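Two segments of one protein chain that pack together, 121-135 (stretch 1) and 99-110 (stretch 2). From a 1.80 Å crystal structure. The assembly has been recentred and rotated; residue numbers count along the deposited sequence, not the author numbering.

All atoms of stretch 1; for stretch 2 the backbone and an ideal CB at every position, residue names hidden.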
# COMPACT_ATOMS: atom_id res chain seq x y z
N ALA A 121 -1.12 -20.31 -8.59
CA ALA A 121 -0.11 -20.53 -7.55
C ALA A 121 -0.61 -20.12 -6.16
O ALA A 121 -0.39 -20.84 -5.21
CB ALA A 121 1.18 -19.81 -7.91
N ALA A 122 -1.32 -18.98 -6.06
CA ALA A 122 -1.86 -18.55 -4.76
C ALA A 122 -2.89 -19.56 -4.19
O ALA A 122 -2.90 -19.86 -2.98
CB ALA A 122 -2.44 -17.13 -4.85
N VAL A 123 -3.74 -20.09 -5.06
CA VAL A 123 -4.72 -21.10 -4.68
C VAL A 123 -4.00 -22.35 -4.12
O VAL A 123 -4.36 -22.86 -3.05
CB VAL A 123 -5.67 -21.45 -5.87
CG1 VAL A 123 -6.50 -22.72 -5.59
CG2 VAL A 123 -6.62 -20.27 -6.18
N GLU A 124 -2.99 -22.82 -4.84
CA GLU A 124 -2.25 -24.04 -4.47
C GLU A 124 -1.52 -23.84 -3.15
O GLU A 124 -1.52 -24.72 -2.29
CB GLU A 124 -1.23 -24.41 -5.57
CG GLU A 124 -1.86 -24.85 -6.93
CD GLU A 124 -0.81 -24.99 -8.09
OE1 GLU A 124 0.33 -24.44 -7.97
OE2 GLU A 124 -1.12 -25.62 -9.14
N LEU A 125 -0.91 -22.66 -2.99
CA LEU A 125 -0.19 -22.34 -1.77
C LEU A 125 -1.13 -22.26 -0.56
O LEU A 125 -0.81 -22.80 0.51
CB LEU A 125 0.59 -21.04 -1.98
CG LEU A 125 1.91 -21.14 -2.76
CD1 LEU A 125 2.35 -19.72 -3.20
CD2 LEU A 125 2.99 -21.82 -1.89
N ALA A 126 -2.31 -21.68 -0.75
CA ALA A 126 -3.30 -21.57 0.32
C ALA A 126 -3.73 -22.98 0.74
O ALA A 126 -3.75 -23.29 1.95
CB ALA A 126 -4.48 -20.71 -0.10
N ASN A 127 -3.98 -23.85 -0.23
CA ASN A 127 -4.31 -25.26 0.05
C ASN A 127 -3.17 -26.00 0.77
O ASN A 127 -3.41 -26.76 1.71
CB ASN A 127 -4.66 -26.02 -1.22
CG ASN A 127 -6.02 -25.68 -1.77
OD1 ASN A 127 -6.95 -25.34 -1.04
ND2 ASN A 127 -6.15 -25.81 -3.09
N GLN A 128 -1.94 -25.78 0.33
CA GLN A 128 -0.76 -26.37 0.96
C GLN A 128 -0.56 -25.91 2.40
O GLN A 128 -0.25 -26.72 3.29
CB GLN A 128 0.50 -26.04 0.17
CG GLN A 128 0.79 -26.89 -1.03
CD GLN A 128 2.12 -26.45 -1.66
OE1 GLN A 128 3.20 -27.04 -1.41
NE2 GLN A 128 2.07 -25.40 -2.42
N PHE A 129 -0.70 -24.60 2.63
CA PHE A 129 -0.42 -24.01 3.95
C PHE A 129 -1.56 -24.16 4.98
O PHE A 129 -1.29 -24.31 6.17
CB PHE A 129 -0.07 -22.52 3.84
CG PHE A 129 1.38 -22.26 3.56
CD1 PHE A 129 1.93 -22.53 2.33
CD2 PHE A 129 2.21 -21.72 4.54
CE1 PHE A 129 3.29 -22.29 2.10
CE2 PHE A 129 3.55 -21.50 4.30
CZ PHE A 129 4.08 -21.77 3.08
N VAL A 130 -2.80 -24.08 4.53
CA VAL A 130 -3.94 -23.95 5.45
C VAL A 130 -4.79 -25.21 5.39
O VAL A 130 -5.43 -25.49 4.36
CB VAL A 130 -4.76 -22.68 5.17
CG1 VAL A 130 -5.87 -22.49 6.27
CG2 VAL A 130 -3.82 -21.48 5.09
N PRO A 131 -4.75 -26.01 6.47
CA PRO A 131 -5.46 -27.28 6.47
C PRO A 131 -6.94 -27.19 6.13
O PRO A 131 -7.44 -28.02 5.38
CB PRO A 131 -5.26 -27.81 7.90
CG PRO A 131 -4.11 -27.08 8.44
CD PRO A 131 -4.01 -25.77 7.74
N GLU A 132 -7.64 -26.21 6.69
CA GLU A 132 -9.05 -26.00 6.37
C GLU A 132 -9.21 -24.75 5.49
O GLU A 132 -9.36 -23.63 5.96
CB GLU A 132 -9.90 -25.89 7.64
CG GLU A 132 -11.39 -26.06 7.34
CD GLU A 132 -12.30 -25.84 8.53
OE1 GLU A 132 -11.81 -25.75 9.68
OE2 GLU A 132 -13.53 -25.78 8.28
N CYS A 133 -9.20 -25.00 4.18
CA CYS A 133 -9.12 -23.95 3.19
C CYS A 133 -10.28 -24.09 2.20
O CYS A 133 -10.58 -25.21 1.71
CB CYS A 133 -7.80 -24.02 2.43
SG CYS A 133 -7.44 -22.52 1.53
N TYR A 134 -10.94 -22.95 1.96
CA TYR A 134 -12.06 -22.86 1.04
C TYR A 134 -11.78 -21.74 0.05
O TYR A 134 -10.99 -20.85 0.33
CB TYR A 134 -13.38 -22.59 1.76
CG TYR A 134 -13.65 -23.55 2.89
CD1 TYR A 134 -14.28 -24.77 2.65
CD2 TYR A 134 -13.24 -23.26 4.18
CE1 TYR A 134 -14.51 -25.66 3.68
CE2 TYR A 134 -13.48 -24.15 5.25
CZ TYR A 134 -14.11 -25.34 4.99
OH TYR A 134 -14.32 -26.24 6.02
N HIS A 135 -12.41 -21.83 -1.10
CA HIS A 135 -12.17 -20.90 -2.23
C HIS A 135 -13.46 -20.40 -2.85
O HIS A 135 -14.40 -21.19 -3.07
CB HIS A 135 -11.35 -21.59 -3.31
CG HIS A 135 -9.98 -21.96 -2.87
ND1 HIS A 135 -9.67 -23.21 -2.39
CD2 HIS A 135 -8.86 -21.22 -2.77
CE1 HIS A 135 -8.40 -23.23 -2.05
NE2 HIS A 135 -7.88 -22.03 -2.27
N UNK A 99 -0.33 -16.65 5.17
CA UNK A 99 -1.24 -17.79 5.22
C UNK A 99 -1.07 -18.46 6.56
O UNK A 99 0.03 -18.91 6.90
CB UNK A 99 -0.98 -18.77 4.08
N UNK A 100 -2.14 -18.48 7.35
CA UNK A 100 -2.08 -18.90 8.74
C UNK A 100 -2.62 -20.32 8.89
O UNK A 100 -3.83 -20.54 8.78
CB UNK A 100 -2.86 -17.93 9.63
N UNK A 101 -1.74 -21.30 9.15
CA UNK A 101 -2.19 -22.68 9.28
C UNK A 101 -3.12 -22.98 10.46
O UNK A 101 -3.70 -24.06 10.51
CB UNK A 101 -0.96 -23.58 9.39
N UNK A 102 -3.25 -22.05 11.40
CA UNK A 102 -3.98 -22.28 12.65
C UNK A 102 -5.46 -21.93 12.59
O UNK A 102 -6.17 -22.21 13.56
CB UNK A 102 -3.33 -21.47 13.77
N UNK A 103 -5.90 -21.31 11.49
CA UNK A 103 -7.29 -20.89 11.33
C UNK A 103 -7.84 -21.36 9.99
O UNK A 103 -7.07 -21.52 9.03
CB UNK A 103 -7.41 -19.37 11.45
N UNK A 104 -9.17 -21.50 9.88
CA UNK A 104 -9.72 -21.76 8.57
C UNK A 104 -9.54 -20.51 7.69
O UNK A 104 -9.39 -19.39 8.20
CB UNK A 104 -11.19 -22.16 8.67
N UNK A 105 -9.48 -20.73 6.39
CA UNK A 105 -9.36 -19.66 5.42
C UNK A 105 -10.38 -19.78 4.30
O UNK A 105 -10.60 -20.87 3.76
CB UNK A 105 -7.95 -19.64 4.84
N UNK A 106 -10.96 -18.65 3.90
CA UNK A 106 -11.74 -18.54 2.69
C UNK A 106 -10.95 -17.58 1.80
O UNK A 106 -10.78 -16.41 2.16
CB UNK A 106 -13.17 -18.06 2.96
N UNK A 107 -10.48 -18.08 0.68
CA UNK A 107 -9.69 -17.27 -0.26
C UNK A 107 -10.58 -16.84 -1.41
O UNK A 107 -11.11 -17.68 -2.16
CB UNK A 107 -8.48 -18.04 -0.78
N UNK A 108 -10.74 -15.52 -1.55
CA UNK A 108 -11.52 -14.94 -2.64
C UNK A 108 -10.51 -14.50 -3.73
O UNK A 108 -9.74 -13.57 -3.53
CB UNK A 108 -12.38 -13.77 -2.15
N UNK A 109 -10.47 -15.25 -4.82
CA UNK A 109 -9.44 -15.05 -5.85
C UNK A 109 -10.08 -14.32 -7.03
O UNK A 109 -10.99 -14.84 -7.65
CB UNK A 109 -8.83 -16.38 -6.30
N UNK A 110 -9.60 -13.11 -7.32
CA UNK A 110 -10.00 -12.37 -8.51
C UNK A 110 -9.05 -12.64 -9.67
O UNK A 110 -7.84 -12.57 -9.52
CB UNK A 110 -10.05 -10.87 -8.21

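Stretch 1 offers a helix, a short linker and a strand; stretch 2 is a turn followed by a strand, 105-110, that runs parallel to 133-135 and nearly antiparallel to the helix. Most positions answer to the helix, the linker or the partner strand; 102, 108 and 110 answer to none of them.

Position 99 points its CB toward the end of the helix. The ideal CB lies 3.9 Å from the CB of Phe129 and 4.1 Å from Val130 CG2, so an apolar chain of medium length suits: Leu, Ile, Met or Val. It is Leu99, and its CD1 comes within 3.9 Å of Ala126 CA while its CD2 lies 4.2 Å from Ala126 CB.

Position 100 points its CB away, and only its backbone O approaches stretch 1, 3.8 Å from Val130 CG1. It opens a type I turn, where a side chain with an acceptor, such as Asn, Asp or Ser, can brace the bend. Asn100 does so: its OD1 accepts a hydrogen bond from the N of 102 at 2.9 Å.

At position 101, phi is -65° and the turn's second place favours Pro, though Ala, Ser, Glu or Lys would also fit. The ideal CB is 3.3 Å from Phe129 O, leaving little room on that side. The residue is Pro101; its CB sits 4.2 Å from Pro131 CD.

Position 102 points away into space free of stretch 1, and many small or polar residues would serve; it is Ala102. At 103 the CB also points away, so polar, aromatic or small residues would all serve. The backbone matters more: the O of 103 lies 3.2 Å from Val130 CG1, and a water links that O, by a weak bond, to the N of Glu132. The residue is His103.

Position 104, with phi -68° and psi 154°, has its ideal CB 3.6 Å from Glu132 O. Its N gives stretch 1 no hydrogen bond, so Pro loses none there; Val or Ala could also be considered. Pro104 places CG 3.6 Å from Glu132 OE1.

At 105 the strand begins. The N of 105 donates to Glu132 O at 2.9 Å, and the O of 105 accepts from Tyr134 N at 2.8 Å. The ideal CB of 105, 3.8 Å from Val130 CG1 and on the same face as Cys133, invites Leu, Val or Ile. Leu105 reaches farther, its CD2 4.0 Å from both Ala126 CB and Cys133 SG.

Position 106 turns to the face of Tyr134, where a branched or long apolar chain could cover that residue's CB. Leu106 does so, CD1 to Tyr134 CB at 3.8 Å.

Position 107 returns to the helix side, its N donating to Tyr134 O. The small Ala126 leaves space, which Leu, Ile or Met could use. Leu107 sends CD2 to 3.8 Å from Ala126 CB.

Position 108 points away, and stretch 1 does not choose; it is Ile108. At 109, facing Val123, Ala, Ser, Thr or Val would suit. Ser109 brings OG within 3.6 Å of Val123 CG2. Position 110 is out of reach: Phe110.

Stretch 2 99-110: LNPAHPLLLISF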
# COMPACT_ATOMS: atom_id res chain seq x y z
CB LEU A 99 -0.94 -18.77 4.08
CG LEU A 99 -1.18 -18.17 2.69
CD1 LEU A 99 -0.61 -19.11 1.61
CD2 LEU A 99 -2.69 -17.89 2.49
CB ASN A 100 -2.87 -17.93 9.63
CG ASN A 100 -2.64 -18.19 11.11
OD1 ASN A 100 -2.31 -19.31 11.52
ND2 ASN A 100 -2.83 -17.17 11.92
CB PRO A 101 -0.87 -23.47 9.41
CG PRO A 101 0.17 -22.57 8.87
CD PRO A 101 -0.28 -21.20 9.31
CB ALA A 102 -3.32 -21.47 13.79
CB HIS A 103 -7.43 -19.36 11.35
CG HIS A 103 -6.87 -18.72 12.57
ND1 HIS A 103 -7.32 -19.01 13.84
CD2 HIS A 103 -5.91 -17.78 12.71
CE1 HIS A 103 -6.64 -18.29 14.71
NE2 HIS A 103 -5.80 -17.52 14.05
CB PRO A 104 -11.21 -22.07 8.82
CG PRO A 104 -11.36 -22.20 10.32
CD PRO A 104 -10.24 -21.42 10.92
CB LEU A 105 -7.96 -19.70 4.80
CG LEU A 105 -7.65 -18.76 3.63
CD1 LEU A 105 -7.80 -17.28 4.01
CD2 LEU A 105 -6.26 -19.01 3.07
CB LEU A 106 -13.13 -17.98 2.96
CG LEU A 106 -13.99 -17.69 1.72
CD1 LEU A 106 -14.13 -18.94 0.81
CD2 LEU A 106 -15.37 -17.09 2.09
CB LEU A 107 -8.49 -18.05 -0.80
CG LEU A 107 -7.47 -17.25 -1.61
CD1 LEU A 107 -6.80 -16.16 -0.73
CD2 LEU A 107 -6.43 -18.19 -2.26
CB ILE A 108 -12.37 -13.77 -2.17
CG1 ILE A 108 -13.31 -14.23 -1.05
CG2 ILE A 108 -13.19 -13.19 -3.34
CD1 ILE A 108 -13.77 -13.10 -0.19
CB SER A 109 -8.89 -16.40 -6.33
OG SER A 109 -8.03 -17.03 -5.37
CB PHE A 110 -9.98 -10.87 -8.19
CG PHE A 110 -10.94 -10.48 -7.12
CD1 PHE A 110 -12.30 -10.47 -7.37
CD2 PHE A 110 -10.49 -10.10 -5.86
CE1 PHE A 110 -13.20 -10.10 -6.40
CE2 PHE A 110 -11.41 -9.73 -4.86
CZ PHE A 110 -12.76 -9.74 -5.13
O HOH W 1 -6.91 -24.35 8.78
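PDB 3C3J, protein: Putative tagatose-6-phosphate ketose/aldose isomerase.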